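Local coordinates for GH18 chiitnase (Pseudoalteromonas aurantia, PDB 6K7Z), which probably hydrolyses internal beta-1,4 linkages of chitin as an endochitinase of glycoside hydrolase family 18, at residues Y116-T119 and A120-T123; G169-E172 and V173-V177. All coordinates share one frame; numbering follows the deposited sequence.

Contact 1. Residues Y116-T119 and A120-T123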
loop_
_atom_site.group_PDB
_atom_site.type_symbol
_atom_site.label_atom_id
_atom_site.label_comp_id
_atom_site.label_asym_id
_atom_site.label_seq_id
_atom_site.Cartn_x
_atom_site.Cartn_y
_atom_site.Cartn_z
ATOM N N TYR A 116 -2.515 0.222 6.596
ATOM C CA TYR A 116 -3.287 0.134 7.832
ATOM C C TYR A 116 -4.090 -1.164 7.845
ATOM O O TYR A 116 -4.905 -1.401 6.947
ATOM C CB TYR A 116 -4.208 1.345 7.937
ATOM C CG TYR A 116 -5.127 1.372 9.129
ATOM C CD1 TYR A 116 -4.723 1.952 10.313
ATOM C CD2 TYR A 116 -6.420 0.852 9.054
ATOM C CE1 TYR A 116 -5.570 2.008 11.407
ATOM C CE2 TYR A 116 -7.281 0.904 10.148
ATOM C CZ TYR A 116 -6.846 1.492 11.321
ATOM O OH TYR A 116 -7.679 1.565 12.422
ATOM N N GLU A 117 -3.875 -1.994 8.879
ATOM C CA GLU A 117 -4.486 -3.323 8.945
ATOM C C GLU A 117 -5.242 -3.563 10.257
ATOM O O GLU A 117 -5.530 -4.714 10.602
ATOM C CB GLU A 117 -3.411 -4.399 8.737
ATOM C CG GLU A 117 -2.413 -4.070 7.603
ATOM C CD GLU A 117 -1.710 -5.306 7.021
ATOM O OE1 GLU A 117 -1.779 -6.374 7.650
ATOM O OE2 GLU A 117 -1.101 -5.209 5.931
ATOM N N ASP A 118 -5.587 -2.508 10.999
ATOM C CA ASP A 118 -6.218 -2.667 12.315
ATOM C C ASP A 118 -7.727 -2.821 12.129
ATOM O O ASP A 118 -8.526 -1.906 12.353
ATOM C CB ASP A 118 -5.871 -1.497 13.229
ATOM C CG ASP A 118 -6.367 -1.707 14.655
ATOM O OD1 ASP A 118 -6.790 -2.837 14.990
ATOM O OD2 ASP A 118 -6.344 -0.744 15.432
ATOM N N THR A 119 -8.118 -4.029 11.719
ATOM C CA THR A 119 -9.507 -4.302 11.374
ATOM C C THR A 119 -10.446 -4.044 12.549
ATOM O O THR A 119 -11.578 -3.574 12.360
ATOM C CB THR A 119 -9.618 -5.750 10.902
ATOM O OG1 THR A 119 -8.702 -5.953 9.817
ATOM C CG2 THR A 119 -11.037 -6.076 10.455
ATOM N N ALA A 120 -10.000 -4.353 13.771
ATOM C CA ALA A 120 -10.875 -4.207 14.930
ATOM C C ALA A 120 -11.310 -2.766 15.150
ATOM O O ALA A 120 -12.320 -2.535 15.820
ATOM C CB ALA A 120 -10.188 -4.728 16.191
ATOM N N ALA A 121 -10.574 -1.791 14.617
ATOM C CA ALA A 121 -11.001 -0.405 14.756
ATOM C C ALA A 121 -12.146 -0.040 13.823
ATOM O O ALA A 121 -12.692 1.061 13.946
ATOM C CB ALA A 121 -9.812 0.539 14.535
ATOM N N PHE A 122 -12.541 -0.931 12.909
ATOM C CA PHE A 122 -13.751 -0.738 12.117
ATOM C C PHE A 122 -14.957 -1.469 12.700
ATOM O O PHE A 122 -16.061 -1.326 12.165
ATOM C CB PHE A 122 -13.544 -1.215 10.667
ATOM C CG PHE A 122 -12.436 -0.504 9.923
ATOM C CD1 PHE A 122 -12.105 0.819 10.205
ATOM C CD2 PHE A 122 -11.734 -1.170 8.926
ATOM C CE1 PHE A 122 -11.092 1.461 9.493
ATOM C CE2 PHE A 122 -10.730 -0.553 8.218
ATOM C CZ PHE A 122 -10.392 0.769 8.500
ATOM N N THR A 123 -14.773 -2.260 13.763
ATOM C CA THR A 123 -15.843 -3.055 14.366
ATOM C C THR A 123 -16.213 -2.604 15.771
ATOM O O THR A 123 -16.932 -3.330 16.470
ATOM C CB THR A 123 -15.455 -4.530 14.428
ATOM O OG1 THR A 123 -14.354 -4.689 15.340
ATOM C CG2 THR A 123 -15.064 -5.040 13.056
HETATM O O HOH W 1 -7.215 -5.693 14.392
#
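The Tyr116 ring meets Ala121 at its edge and Phe122 at a slant. Ala121 CB lies near the plane of the tyrosine, 3.2 Å from Tyr116 OH, a tight approach of a methyl to a phenolic oxygen. One face of the same ring carries the backbone Asp118 N, 3.9 Å above the plane and displaced toward the rim. The Phe122 ring is neither stacked on it nor edge-to-face, for the planes make 44° with centroids 5.7 Å apart; Tyr116 CE2 and Phe122 CZ come within 3.5 Å as the two side chains slide past each other in opposite directions. With Tyr116 CG anti to the backbone N (chi1 177°), the ring's hydroxyl end is brought beside Ala121. Outside the stretch, Tyr86 makes an edge-to-face pair with Tyr116, and Tyr160 makes another with Phe122.

The sequence DGVDIDYE matches the DxxDxDxE signature of family 18; it spans strand 111-115 of the TIM barrel and ends, at Glu117, in the loop that follows. By family analogy Glu117 is probably the catalytic acid, and Asp115 lies close to its carboxylate. Just beyond, Asp118 is the centre of an inverse gamma turn, after which the chain enters a 3-10 turn. Two bonds of i to i+3 spacing support that assignment: Ala121 N to Asp118 O at 3.1 Å, and Phe122 N to Thr119 O at 2.9 Å with a 159° angle at the hydrogen. Thr123 closes the turn, its N and OG1 both reaching Ala120 O from the same face of that carbonyl, OG1 at 3.0 Å. The Asp118 carboxylate divides its oxygens: OD1 accepts from a water (2.9 Å) that itself accepts from Ala120 N, while OD2 is hydrogen-bonded by Tyr128 and Ser83, and Tyr128 OH also bonds Tyr116 OH.

Contact 2. Residues G169-E172 and V173-V177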
loop_
_atom_site.group_PDB
_atom_site.type_symbol
_atom_site.label_atom_id
_atom_site.label_comp_id
_atom_site.label_asym_id
_atom_site.label_seq_id
_atom_site.Cartn_x
_atom_site.Cartn_y
_atom_site.Cartn_z
ATOM N N GLY A 169 -14.595 -0.129 6.926
ATOM C CA GLY A 169 -14.132 1.188 7.321
ATOM C C GLY A 169 -13.698 2.067 6.165
ATOM O O GLY A 169 -13.871 3.285 6.213
ATOM N N TYR A 170 -13.136 1.474 5.105
ATOM C CA TYR A 170 -12.631 2.299 4.013
ATOM C C TYR A 170 -13.724 2.834 3.104
ATOM O O TYR A 170 -13.457 3.762 2.333
ATOM C CB TYR A 170 -11.603 1.526 3.181
ATOM C CG TYR A 170 -10.206 1.804 3.633
ATOM C CD1 TYR A 170 -9.683 1.173 4.749
ATOM C CD2 TYR A 170 -9.414 2.733 2.970
ATOM C CE1 TYR A 170 -8.391 1.428 5.168
ATOM C CE2 TYR A 170 -8.110 3.014 3.399
ATOM C CZ TYR A 170 -7.618 2.352 4.496
ATOM O OH TYR A 170 -6.348 2.602 4.950
ATOM N N VAL A 171 -14.934 2.274 3.156
ATOM C CA VAL A 171 -16.064 2.920 2.488
ATOM C C VAL A 171 -16.243 4.327 3.040
ATOM O O VAL A 171 -16.314 5.307 2.290
ATOM C CB VAL A 171 -17.348 2.087 2.655
ATOM C CG1 VAL A 171 -18.565 2.868 2.161
ATOM C CG2 VAL A 171 -17.230 0.778 1.893
ATOM N N GLU A 172 -16.292 4.444 4.366
ATOM C CA GLU A 172 -16.355 5.759 4.989
ATOM C C GLU A 172 -15.143 6.595 4.613
ATOM O O GLU A 172 -15.272 7.784 4.302
ATOM C CB GLU A 172 -16.461 5.620 6.508
ATOM C CG GLU A 172 -16.607 6.949 7.246
ATOM C CD GLU A 172 -16.743 6.795 8.765
ATOM O OE1 GLU A 172 -17.186 5.721 9.236
ATOM O OE2 GLU A 172 -16.406 7.761 9.489
ATOM N N VAL A 173 -13.954 5.990 4.618
ATOM C CA VAL A 173 -12.748 6.744 4.286
ATOM C C VAL A 173 -12.862 7.358 2.892
ATOM O O VAL A 173 -12.694 8.573 2.719
ATOM C CB VAL A 173 -11.498 5.852 4.412
ATOM C CG1 VAL A 173 -10.276 6.581 3.882
ATOM C CG2 VAL A 173 -11.275 5.453 5.870
ATOM N N VAL A 174 -13.147 6.538 1.874
ATOM C CA VAL A 174 -13.128 7.095 0.521
ATOM C C VAL A 174 -14.272 8.079 0.330
ATOM O O VAL A 174 -14.139 9.053 -0.420
ATOM C CB VAL A 174 -13.149 5.997 -0.564
ATOM C CG1 VAL A 174 -11.914 5.105 -0.467
ATOM C CG2 VAL A 174 -14.437 5.171 -0.506
ATOM N N GLU A 175 -15.393 7.871 1.020
ATOM C CA GLU A 175 -16.502 8.810 0.905
ATOM C C GLU A 175 -16.143 10.194 1.423
ATOM O O GLU A 175 -16.608 11.194 0.871
ATOM C CB GLU A 175 -17.710 8.264 1.649
ATOM C CG GLU A 175 -18.454 7.236 0.815
ATOM C CD GLU A 175 -19.459 6.450 1.608
ATOM O OE1 GLU A 175 -19.442 6.514 2.856
ATOM O OE2 GLU A 175 -20.261 5.755 0.970
ATOM N N LEU A 176 -15.312 10.280 2.458
ATOM C CA LEU A 176 -14.967 11.568 3.052
ATOM C C LEU A 176 -13.704 12.196 2.478
ATOM O O LEU A 176 -13.653 13.423 2.341
ATOM C CB LEU A 176 -14.819 11.427 4.568
ATOM C CG LEU A 176 -16.096 11.666 5.392
ATOM C CD1 LEU A 176 -16.625 13.076 5.142
ATOM C CD2 LEU A 176 -17.164 10.634 5.092
ATOM N N VAL A 177 -12.677 11.404 2.141
ATOM C CA VAL A 177 -11.393 11.971 1.727
ATOM C C VAL A 177 -10.806 11.259 0.510
ATOM O O VAL A 177 -9.628 11.447 0.189
ATOM C CB VAL A 177 -10.362 11.947 2.875
ATOM C CG1 VAL A 177 -10.843 12.774 4.077
ATOM C CG2 VAL A 177 -10.015 10.493 3.269
#
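Glu175 runs alongside Val171, one helical turn earlier, and its carbons track the backbone oxygen of that residue before reaching its methyl. The helical backbone places Glu175 CB 3.3 Å from Val171 O; chi1 of -81°, with CG anti to the carbonyl carbon and beside the backbone N, brings CG to 3.2 Å from the same oxygen. The chain is extended beyond CG, which brings CD to 3.7 Å from Val171 CG1. At the tip OE2 touches that methyl (3.6 Å), while OE1 remains near it and Val171 O. With an alanine in place of Glu175, the carboxylate lying along Val171 CG1 would be gone, and the packing there and against Pro212 would probably open.

These residues belong to helix 169-177, the helical link of the beta-alpha-beta unit between strands 151-154 and 183-187 of the TIM barrel. Four successive i to i+4 bonds demonstrate the alpha-helical geometry; the straightest is Val174 N to Tyr170 O, 2.8 Å with 170° at the hydrogen, and the most bent is Leu176 N to Glu172 O at 143°. On another side of the helix Tyr170 and Val173 point the same way, with Val173 CG2 over one face of the ring and Tyr170 CD2 4.0 Å from Val173 CB. Tyr170 OH, at the far end of that ring, is hydrogen-bonded to His154 ND1 on the preceding strand.

Contact 1 closes before contact 2 opens along the chain, and their centres lie 13 Å apart, yet they touch directly. Gly169 and Tyr170 of helix 169-177 lie against Phe122, with Phe122 CG 3.5 Å from Gly169 CA and Phe122 CZ 3.8 Å from Tyr170 CD1. Tyr116 CB also comes to 3.9 Å from Tyr170 OH. Leu134 of helix 130-144 touches Tyr116, Phe122 and Tyr170, so this packing joins the loop after one barrel strand to two helices. Glu117, the probable catalytic acid, lies within segment 116-119 itself, so contact 1 is probably at the active site, whereas the Val171–Glu175 pair of contact 2 belongs to the next beta-alpha-beta unit.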